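Local coordinates for protein chromosome-partitioning ATPase Soj (Thermus thermophilus, PDB 1WCV) that hydrolyses ATP and binds double-stranded DNA cooperatively in an ATP-dependent way, forming nucleoprotein filaments, and probably takes part in chromosome partitioning, at residues G173-M178 and T204-N209; A143-L148 and E190-A195; K200-V205 and R236-E241. All blocks are in the same frame, centred on the assembly; numbering follows the deposited sequence.

In the fold
All three contacts gather round strand 170-177, the edge strand of the ParA-type sheet. Contact 1 lays the loop 204-209 beside that strand, near the nucleotide site. Contact 3 uses the residues just before, sharing Thr-204 and Val-205, and ties residues 200-205 to helix 230-246; it is the most buried of the three and the one held by a carboxylate. Contact 2 is farthest from the chain centre; it has no hydrogen bond across the join and rests on carbon contacts, where the start of helix 146-164 meets helix 185-197. Contact 1 is intermediate, with backbone and water bonds as well as aliphatic packing. Arg-194 of contact 2 reaches the carbonyl of Phe-202 in contact 3.

Contact 1: G173-M178 and T204-N209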
loop_
_atom_site.group_PDB
_atom_site.type_symbol
_atom_site.label_atom_id
_atom_site.label_comp_id
_atom_site.label_asym_id
_atom_site.label_seq_id
_atom_site.Cartn_x
_atom_site.Cartn_y
_atom_site.Cartn_z
ATOM N N GLY A 173 -12.150 -4.954 3.815
ATOM C CA GLY A 173 -10.752 -5.141 4.157
ATOM C C GLY A 173 -10.393 -4.857 5.600
ATOM O O GLY A 173 -11.140 -4.192 6.314
ATOM N N ILE A 174 -9.252 -5.394 6.021
ATOM C CA ILE A 174 -8.725 -5.178 7.357
ATOM C C ILE A 174 -7.679 -4.078 7.188
ATOM O O ILE A 174 -6.820 -4.164 6.311
ATOM C CB ILE A 174 -8.049 -6.440 7.886
ATOM C CG1 ILE A 174 -9.090 -7.555 8.036
ATOM C CG2 ILE A 174 -7.365 -6.141 9.229
ATOM C CD1 ILE A 174 -8.484 -8.931 8.121
ATOM N N LEU A 175 -7.765 -3.044 8.021
ATOM C CA LEU A 175 -6.836 -1.918 7.950
ATOM C C LEU A 175 -5.934 -1.813 9.164
ATOM O O LEU A 175 -6.409 -1.702 10.287
ATOM C CB LEU A 175 -7.607 -0.599 7.820
ATOM C CG LEU A 175 -6.777 0.697 7.826
ATOM C CD1 LEU A 175 -5.874 0.763 6.590
ATOM C CD2 LEU A 175 -7.732 1.899 7.845
ATOM N N VAL A 176 -4.625 -1.838 8.934
ATOM C CA VAL A 176 -3.677 -1.697 10.033
ATOM C C VAL A 176 -3.510 -0.199 10.300
ATOM O O VAL A 176 -3.179 0.569 9.389
ATOM C CB VAL A 176 -2.306 -2.303 9.675
ATOM C CG1 VAL A 176 -1.338 -2.124 10.833
ATOM C CG2 VAL A 176 -2.468 -3.794 9.349
ATOM N N THR A 177 -3.784 0.216 11.534
ATOM C CA THR A 177 -3.653 1.619 11.915
ATOM C C THR A 177 -2.671 1.721 13.073
ATOM O O THR A 177 -2.253 0.709 13.647
ATOM C CB THR A 177 -5.012 2.222 12.384
ATOM O OG1 THR A 177 -5.414 1.599 13.610
ATOM C CG2 THR A 177 -6.092 1.995 11.332
ATOM N N MET A 178 -2.295 2.953 13.402
ATOM C CA MET A 178 -1.375 3.211 14.503
ATOM C C MET A 178 -0.090 2.396 14.426
ATOM O O MET A 178 0.480 1.988 15.441
ATOM C CB MET A 178 -2.104 2.970 15.826
ATOM C CG MET A 178 -3.385 3.795 15.906
ATOM S SD MET A 178 -4.227 3.736 17.478
ATOM C CE MET A 178 -3.348 5.026 18.361
ATOM N N THR A 204 -2.351 -0.386 2.090
ATOM C CA THR A 204 -2.100 0.916 2.693
ATOM C C THR A 204 -2.195 0.735 4.206
ATOM O O THR A 204 -3.149 0.149 4.714
ATOM C CB THR A 204 -3.151 1.956 2.259
ATOM O OG1 THR A 204 -3.175 2.039 0.830
ATOM C CG2 THR A 204 -2.826 3.329 2.850
ATOM N N VAL A 205 -1.197 1.238 4.915
ATOM C CA VAL A 205 -1.151 1.138 6.359
ATOM C C VAL A 205 -1.093 2.555 6.898
ATOM O O VAL A 205 -0.370 3.385 6.344
ATOM C CB VAL A 205 0.113 0.354 6.782
ATOM C CG1 VAL A 205 0.344 0.456 8.294
ATOM C CG2 VAL A 205 -0.036 -1.099 6.383
ATOM N N ILE A 206 -1.855 2.840 7.957
ATOM C CA ILE A 206 -1.857 4.178 8.552
ATOM C C ILE A 206 -0.800 4.231 9.657
ATOM O O ILE A 206 -0.842 3.464 10.621
ATOM C CB ILE A 206 -3.241 4.541 9.153
ATOM C CG1 ILE A 206 -4.358 4.191 8.158
ATOM C CG2 ILE A 206 -3.286 6.041 9.462
ATOM C CD1 ILE A 206 -4.232 4.893 6.809
ATOM N N PRO A 207 0.161 5.153 9.538
ATOM C CA PRO A 207 1.222 5.270 10.539
ATOM C C PRO A 207 0.817 6.013 11.799
ATOM O O PRO A 207 -0.083 6.850 11.785
ATOM C CB PRO A 207 2.294 6.041 9.793
ATOM C CG PRO A 207 1.457 7.062 9.066
ATOM C CD PRO A 207 0.292 6.212 8.516
ATOM N N ARG A 208 1.503 5.705 12.891
ATOM C CA ARG A 208 1.253 6.422 14.128
ATOM C C ARG A 208 1.934 7.751 13.808
ATOM O O ARG A 208 3.053 7.763 13.300
ATOM C CB ARG A 208 1.958 5.732 15.293
ATOM C CG ARG A 208 1.463 6.163 16.662
ATOM C CD ARG A 208 2.165 5.395 17.771
ATOM N NE ARG A 208 1.466 5.535 19.046
ATOM C CZ ARG A 208 0.258 5.035 19.289
ATOM N NH1 ARG A 208 -0.381 4.359 18.346
ATOM N NH2 ARG A 208 -0.315 5.213 20.472
ATOM N N ASN A 209 1.255 8.863 14.066
ATOM C CA ASN A 209 1.823 10.175 13.781
ATOM C C ASN A 209 1.162 11.212 14.671
ATOM O O ASN A 209 -0.055 11.202 14.848
ATOM C CB ASN A 209 1.621 10.543 12.303
ATOM C CG ASN A 209 2.132 11.938 11.967
ATOM O OD1 ASN A 209 1.394 12.925 12.056
ATOM N ND2 ASN A 209 3.403 12.027 11.594
HETATM O O HOH W 1 -3.600 -2.112 6.244
HETATM O O HOH W 2 -2.683 5.826 12.739
#
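Ile-206 N gives its hydrogen to Val-176 O over 3.0 Å, the one direct hydrogen bond between the segments and a straight one, with an N-H...O angle of 166°. Two waters add links: one accepts from Val-176 N and donates to Thr-204 O, the other accepts from Met-178 N and donates to Pro-207 O. The two chains run nearly in the same direction, 22° apart. Strand 170-177 is the last of the sheet in this P-loop ATPase of the ParA family, and 204-209 follows its edge as a loop, delivering Pro-207 and Asn-209 to the ATP and ADP site.

Aliphatic groups fill in along both flanks. Leu-175 CD1 lies 4.1 Å from Ile-206 CG1, the two side chains crossing obliquely. Val-176 and Val-205 lie side by side, pointing the same way, with their CG1 atoms 4.0 Å apart.

At the exposed end, Met-178 CB sits 3.4 Å from Arg-208 NH1, in plane at the guanidinium edge. Met-178 CE comes so close to the same nitrogen that its position is doubtful. An alanine here keeps CB but removes CG and the thioether, which would probably leave that side of the guanidinium less covered and freer to turn.

Contact 2: A143-L148 and E190-A195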
loop_
_atom_site.group_PDB
_atom_site.type_symbol
_atom_site.label_atom_id
_atom_site.label_comp_id
_atom_site.label_asym_id
_atom_site.label_seq_id
_atom_site.Cartn_x
_atom_site.Cartn_y
_atom_site.Cartn_z
ATOM N N ALA A 143 -1.652 -2.334 15.203
ATOM C CA ALA A 143 -0.608 -3.313 14.950
ATOM C C ALA A 143 -0.097 -3.939 16.244
ATOM O O ALA A 143 1.058 -3.745 16.631
ATOM C CB ALA A 143 0.541 -2.659 14.185
ATOM N N GLU A 144 -0.970 -4.697 16.902
ATOM C CA GLU A 144 -0.645 -5.383 18.153
ATOM C C GLU A 144 -1.029 -6.841 17.962
ATOM O O GLU A 144 -1.953 -7.141 17.206
ATOM C CB GLU A 144 -1.454 -4.796 19.309
ATOM C CG GLU A 144 -1.215 -3.324 19.578
ATOM C CD GLU A 144 -2.168 -2.773 20.628
ATOM O OE1 GLU A 144 -1.994 -1.608 21.042
ATOM O OE2 GLU A 144 -3.094 -3.507 21.036
ATOM N N TYR A 145 -0.348 -7.748 18.650
ATOM C CA TYR A 145 -0.648 -9.166 18.492
ATOM C C TYR A 145 -2.096 -9.574 18.767
ATOM O O TYR A 145 -2.582 -10.547 18.186
ATOM C CB TYR A 145 0.298 -10.024 19.341
ATOM C CG TYR A 145 1.295 -10.782 18.495
ATOM C CD1 TYR A 145 2.430 -10.148 17.981
ATOM C CD2 TYR A 145 1.067 -12.114 18.140
ATOM C CE1 TYR A 145 3.311 -10.822 17.130
ATOM C CE2 TYR A 145 1.942 -12.796 17.289
ATOM C CZ TYR A 145 3.060 -12.142 16.787
ATOM O OH TYR A 145 3.918 -12.804 15.940
ATOM N N TYR A 146 -2.793 -8.844 19.633
ATOM C CA TYR A 146 -4.174 -9.216 19.912
ATOM C C TYR A 146 -5.043 -9.105 18.666
ATOM O O TYR A 146 -6.081 -9.758 18.567
ATOM C CB TYR A 146 -4.791 -8.352 21.017
ATOM C CG TYR A 146 -6.228 -8.748 21.268
ATOM C CD1 TYR A 146 -7.270 -8.159 20.547
ATOM C CD2 TYR A 146 -6.536 -9.814 22.113
ATOM C CE1 TYR A 146 -8.578 -8.635 20.648
ATOM C CE2 TYR A 146 -7.838 -10.297 22.221
ATOM C CZ TYR A 146 -8.852 -9.705 21.480
ATOM O OH TYR A 146 -10.131 -10.215 21.537
ATOM N N ALA A 147 -4.616 -8.289 17.710
ATOM C CA ALA A 147 -5.406 -8.096 16.500
ATOM C C ALA A 147 -5.678 -9.402 15.774
ATOM O O ALA A 147 -6.695 -9.533 15.095
ATOM C CB ALA A 147 -4.709 -7.100 15.564
ATOM N N LEU A 148 -4.774 -10.367 15.908
ATOM C CA LEU A 148 -4.956 -11.655 15.249
ATOM C C LEU A 148 -6.250 -12.318 15.705
ATOM O O LEU A 148 -7.047 -12.750 14.875
ATOM C CB LEU A 148 -3.772 -12.584 15.540
ATOM C CG LEU A 148 -2.452 -12.241 14.846
ATOM C CD1 LEU A 148 -1.341 -13.098 15.426
ATOM C CD2 LEU A 148 -2.580 -12.462 13.342
ATOM N N GLU A 190 2.340 -6.869 11.452
ATOM C CA GLU A 190 1.716 -6.700 10.140
ATOM C C GLU A 190 1.943 -7.947 9.298
ATOM O O GLU A 190 1.018 -8.467 8.665
ATOM C CB GLU A 190 2.299 -5.493 9.396
ATOM C CG GLU A 190 1.613 -5.237 8.053
ATOM C CD GLU A 190 2.234 -4.088 7.282
ATOM O OE1 GLU A 190 2.748 -3.152 7.929
ATOM O OE2 GLU A 190 2.192 -4.112 6.036
ATOM N N ALA A 191 3.189 -8.415 9.294
ATOM C CA ALA A 191 3.556 -9.600 8.529
ATOM C C ALA A 191 2.684 -10.780 8.923
ATOM O O ALA A 191 2.228 -11.541 8.065
ATOM C CB ALA A 191 5.035 -9.933 8.751
ATOM N N GLN A 192 2.438 -10.928 10.221
ATOM C CA GLN A 192 1.609 -12.027 10.695
ATOM C C GLN A 192 0.142 -11.818 10.304
ATOM O O GLN A 192 -0.563 -12.770 9.985
ATOM C CB GLN A 192 1.767 -12.195 12.212
ATOM C CG GLN A 192 1.028 -13.385 12.783
ATOM C CD GLN A 192 1.292 -14.663 12.003
ATOM O OE1 GLN A 192 2.414 -14.914 11.561
ATOM N NE2 GLN A 192 0.257 -15.485 11.842
ATOM N N LEU A 193 -0.326 -10.576 10.310
ATOM C CA LEU A 193 -1.706 -10.327 9.899
ATOM C C LEU A 193 -1.877 -10.700 8.424
ATOM O O LEU A 193 -2.882 -11.287 8.040
ATOM C CB LEU A 193 -2.088 -8.859 10.118
ATOM C CG LEU A 193 -2.385 -8.519 11.585
ATOM C CD1 LEU A 193 -2.469 -7.014 11.780
ATOM C CD2 LEU A 193 -3.687 -9.193 11.995
ATOM N N ARG A 194 -0.887 -10.365 7.601
ATOM C CA ARG A 194 -0.955 -10.688 6.182
ATOM C C ARG A 194 -0.791 -12.183 5.945
ATOM O O ARG A 194 -1.425 -12.744 5.062
ATOM C CB ARG A 194 0.107 -9.912 5.398
ATOM C CG ARG A 194 -0.153 -8.417 5.375
ATOM C CD ARG A 194 0.796 -7.699 4.447
ATOM N NE ARG A 194 0.716 -6.258 4.648
ATOM C CZ ARG A 194 -0.291 -5.491 4.241
ATOM N NH1 ARG A 194 -1.317 -6.011 3.582
ATOM N NH2 ARG A 194 -0.287 -4.204 4.541
ATOM N N ALA A 195 0.050 -12.828 6.744
ATOM C CA ALA A 195 0.243 -14.263 6.610
ATOM C C ALA A 195 -1.049 -14.998 6.955
ATOM O O ALA A 195 -1.413 -15.969 6.300
ATOM C CB ALA A 195 1.372 -14.734 7.530
#
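Leu-148 and Gln-192 cross at about a right angle, and the isobutyl end of the leucine straddles the aliphatic part of the glutamine. Gln-192 CG is the atom touched: it lies 3.6 Å from Leu-148 CD1 and 3.8 Å from Leu-148 CD2. It is put there by chi1 of -175°, which sets CG anti to the backbone N; the chain then bends at chi2. Tyr-145 approaches the same methylene more distantly, its OH 4.3 Å from Gln-192 CG.

Leu-193 meets Leu-148 obliquely, methyl against methyl, with Leu-193 CD2 3.7 Å from Leu-148 CD2. Leu-193 CD2 also lies 4.3 Å from Ala-147 CB, so one leucine methyl lies against two successive residues of the first turn of helix 146-164. No hydrogen bond passes between the segments, and the contact relies on carbon packing.

On another side of helix 185-197, Arg-194 grips Glu-190 side-on, NE and NH2 both donating to OE2, at 3.0 Å from NE to OE2. The acceptor lies almost in the guanidinium plane, whereas NH2 approaches from above the carboxylate plane.

The two helices belong to consecutive strand-helix units: helix 146-164 is the crossover between strands 136-142 and 170-177, and helix 185-197 follows the latter. Beneath them, Ala-143 and Leu-193 both rest on Val-176 of strand 170-177.

Contact 3: K200-V205 and R236-E241; sequences KVFWTV and RRLAEE
Glu-241 of helix 230-246, the last helix of the chain, sends its carboxylate into segment 200-205 and holds two successive backbone N-H groups of Trp-203 and Thr-204. Its OE2 accepts from Trp-203 N at 2.8 Å, and its OE1 from Thr-204 N at 2.9 Å, each through a syn lone pair. OE1 takes a second hydrogen, from Thr-204 OG1 at 2.7 Å, met nearly along the C-O axis. The threonine can do this because chi1 of -56° sets OG1 beside its own backbone N. With three donors on a buried carboxylate, the charged form is likely to be favoured.

Phe-202 supplies the apolar half. Leu-238 CD1 stands over one face of its ring in a CH-pi contact, 4.2 Å from the centroid and offset toward the rim. The ring meets Glu-241 with its edge, CD1 lying 3.6 Å from Glu-241 CD, and the ring and carboxylate planes are 83° apart. Thr-204 CG2 packs on Leu-238 CB at 4.1 Å.

Arg-245 adds a cation-pi contact to Phe-202, while Arg-237 turns its guanidinium to Glu-190 of the second subunit. Backbone bonds to Ile-174 tie segment 200-205 to strand 170-177, and Glu-241 ties it to helix 230-246. In this P-loop ATPase of the ParA family, the C-terminal helix thus takes two successive main-chain N-H groups of the segment that leads on to nucleotide-binding Pro-207.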
loop_
_atom_site.group_PDB
_atom_site.type_symbol
_atom_site.label_atom_id
_atom_site.label_comp_id
_atom_site.label_asym_id
_atom_site.label_seq_id
_atom_site.Cartn_x
_atom_site.Cartn_y
_atom_site.Cartn_z
ATOM N N LYS A 200 -7.012 -9.979 2.377
ATOM C CA LYS A 200 -8.023 -9.236 3.110
ATOM C C LYS A 200 -7.450 -7.981 3.756
ATOM O O LYS A 200 -8.178 -7.034 4.038
ATOM C CB LYS A 200 -8.656 -10.126 4.180
ATOM C CG LYS A 200 -9.412 -11.314 3.607
ATOM C CD LYS A 200 -10.047 -12.149 4.696
ATOM C CE LYS A 200 -9.003 -12.834 5.552
ATOM N NZ LYS A 200 -9.630 -13.724 6.565
ATOM N N VAL A 201 -6.139 -7.957 3.964
ATOM C CA VAL A 201 -5.510 -6.802 4.601
ATOM C C VAL A 201 -5.134 -5.765 3.560
ATOM O O VAL A 201 -4.461 -6.091 2.575
ATOM C CB VAL A 201 -4.231 -7.225 5.360
ATOM C CG1 VAL A 201 -3.661 -6.034 6.146
ATOM C CG2 VAL A 201 -4.546 -8.406 6.290
ATOM N N PHE A 202 -5.589 -4.528 3.758
ATOM C CA PHE A 202 -5.260 -3.449 2.834
ATOM C C PHE A 202 -3.747 -3.280 2.808
ATOM O O PHE A 202 -3.085 -3.464 3.825
ATOM C CB PHE A 202 -5.865 -2.128 3.301
ATOM C CG PHE A 202 -7.342 -2.008 3.072
ATOM C CD1 PHE A 202 -7.844 -1.804 1.785
ATOM C CD2 PHE A 202 -8.236 -2.046 4.146
ATOM C CE1 PHE A 202 -9.203 -1.633 1.567
ATOM C CE2 PHE A 202 -9.608 -1.876 3.938
ATOM C CZ PHE A 202 -10.093 -1.668 2.647
ATOM N N TRP A 203 -3.212 -2.921 1.644
ATOM C CA TRP A 203 -1.785 -2.681 1.511
ATOM C C TRP A 203 -1.422 -1.337 2.134
ATOM O O TRP A 203 -0.323 -1.161 2.643
ATOM C CB TRP A 203 -1.376 -2.712 0.037
ATOM C CG TRP A 203 -1.251 -4.108 -0.457
ATOM C CD1 TRP A 203 -2.089 -4.754 -1.321
ATOM C CD2 TRP A 203 -0.289 -5.079 -0.028
ATOM N NE1 TRP A 203 -1.711 -6.068 -1.451
ATOM C CE2 TRP A 203 -0.613 -6.296 -0.667
ATOM C CE3 TRP A 203 0.810 -5.039 0.837
ATOM C CZ2 TRP A 203 0.124 -7.467 -0.465
ATOM C CZ3 TRP A 203 1.542 -6.202 1.039
ATOM C CH2 TRP A 203 1.192 -7.400 0.389
ATOM N N THR A 204 -2.351 -0.386 2.090
ATOM C CA THR A 204 -2.100 0.916 2.693
ATOM C C THR A 204 -2.195 0.735 4.206
ATOM O O THR A 204 -3.149 0.149 4.714
ATOM C CB THR A 204 -3.151 1.956 2.259
ATOM O OG1 THR A 204 -3.175 2.039 0.830
ATOM C CG2 THR A 204 -2.826 3.329 2.850
ATOM N N VAL A 205 -1.197 1.238 4.915
ATOM C CA VAL A 205 -1.151 1.138 6.359
ATOM C C VAL A 205 -1.093 2.555 6.898
ATOM O O VAL A 205 -0.370 3.385 6.344
ATOM C CB VAL A 205 0.113 0.354 6.782
ATOM C CG1 VAL A 205 0.344 0.456 8.294
ATOM C CG2 VAL A 205 -0.036 -1.099 6.383
ATOM N N ARG A 236 -5.270 9.422 2.002
ATOM C CA ARG A 236 -5.605 9.774 0.628
ATOM C C ARG A 236 -5.483 8.497 -0.206
ATOM O O ARG A 236 -6.351 8.175 -1.019
ATOM C CB ARG A 236 -4.633 10.844 0.105
ATOM C CG ARG A 236 -4.740 11.178 -1.394
ATOM C CD ARG A 236 -6.115 11.698 -1.774
ATOM N NE ARG A 236 -6.273 11.925 -3.214
ATOM C CZ ARG A 236 -5.766 12.959 -3.884
ATOM N NH1 ARG A 236 -5.055 13.885 -3.257
ATOM N NH2 ARG A 236 -5.986 13.075 -5.188
ATOM N N ARG A 237 -4.403 7.758 0.029
ATOM C CA ARG A 237 -4.149 6.525 -0.702
ATOM C C ARG A 237 -5.171 5.448 -0.324
ATOM O O ARG A 237 -5.623 4.685 -1.178
ATOM C CB ARG A 237 -2.715 6.062 -0.421
ATOM C CG ARG A 237 -2.228 4.896 -1.268
ATOM C CD ARG A 237 -0.714 4.729 -1.116
ATOM N NE ARG A 237 0.005 5.911 -1.597
ATOM C CZ ARG A 237 0.774 6.697 -0.844
ATOM N NH1 ARG A 237 0.947 6.445 0.449
ATOM N NH2 ARG A 237 1.367 7.744 -1.383
ATOM N N LEU A 238 -5.552 5.399 0.950
ATOM C CA LEU A 238 -6.533 4.415 1.387
ATOM C C LEU A 238 -7.864 4.610 0.670
ATOM O O LEU A 238 -8.507 3.640 0.281
ATOM C CB LEU A 238 -6.767 4.511 2.894
ATOM C CG LEU A 238 -7.811 3.522 3.427
ATOM C CD1 LEU A 238 -7.336 2.095 3.179
ATOM C CD2 LEU A 238 -8.028 3.756 4.910
ATOM N N ALA A 239 -8.284 5.859 0.505
ATOM C CA ALA A 239 -9.546 6.131 -0.174
ATOM C C ALA A 239 -9.494 5.522 -1.573
ATOM O O ALA A 239 -10.485 4.985 -2.068
ATOM C CB ALA A 239 -9.800 7.640 -0.247
ATOM N N GLU A 240 -8.326 5.598 -2.206
ATOM C CA GLU A 240 -8.157 5.028 -3.542
ATOM C C GLU A 240 -8.216 3.499 -3.478
ATOM O O GLU A 240 -8.820 2.855 -4.333
ATOM C CB GLU A 240 -6.811 5.463 -4.143
ATOM C CG GLU A 240 -6.717 6.944 -4.477
ATOM C CD GLU A 240 -5.353 7.336 -5.022
ATOM O OE1 GLU A 240 -4.351 7.211 -4.287
ATOM O OE2 GLU A 240 -5.277 7.767 -6.190
ATOM N N GLU A 241 -7.593 2.916 -2.457
ATOM C CA GLU A 241 -7.591 1.473 -2.336
ATOM C C GLU A 241 -8.996 0.982 -1.999
ATOM O O GLU A 241 -9.437 -0.059 -2.490
ATOM C CB GLU A 241 -6.578 1.010 -1.280
ATOM C CG GLU A 241 -6.190 -0.455 -1.473
ATOM C CD GLU A 241 -5.187 -0.957 -0.462
ATOM O OE1 GLU A 241 -4.632 -0.137 0.306
ATOM O OE2 GLU A 241 -4.952 -2.185 -0.451
#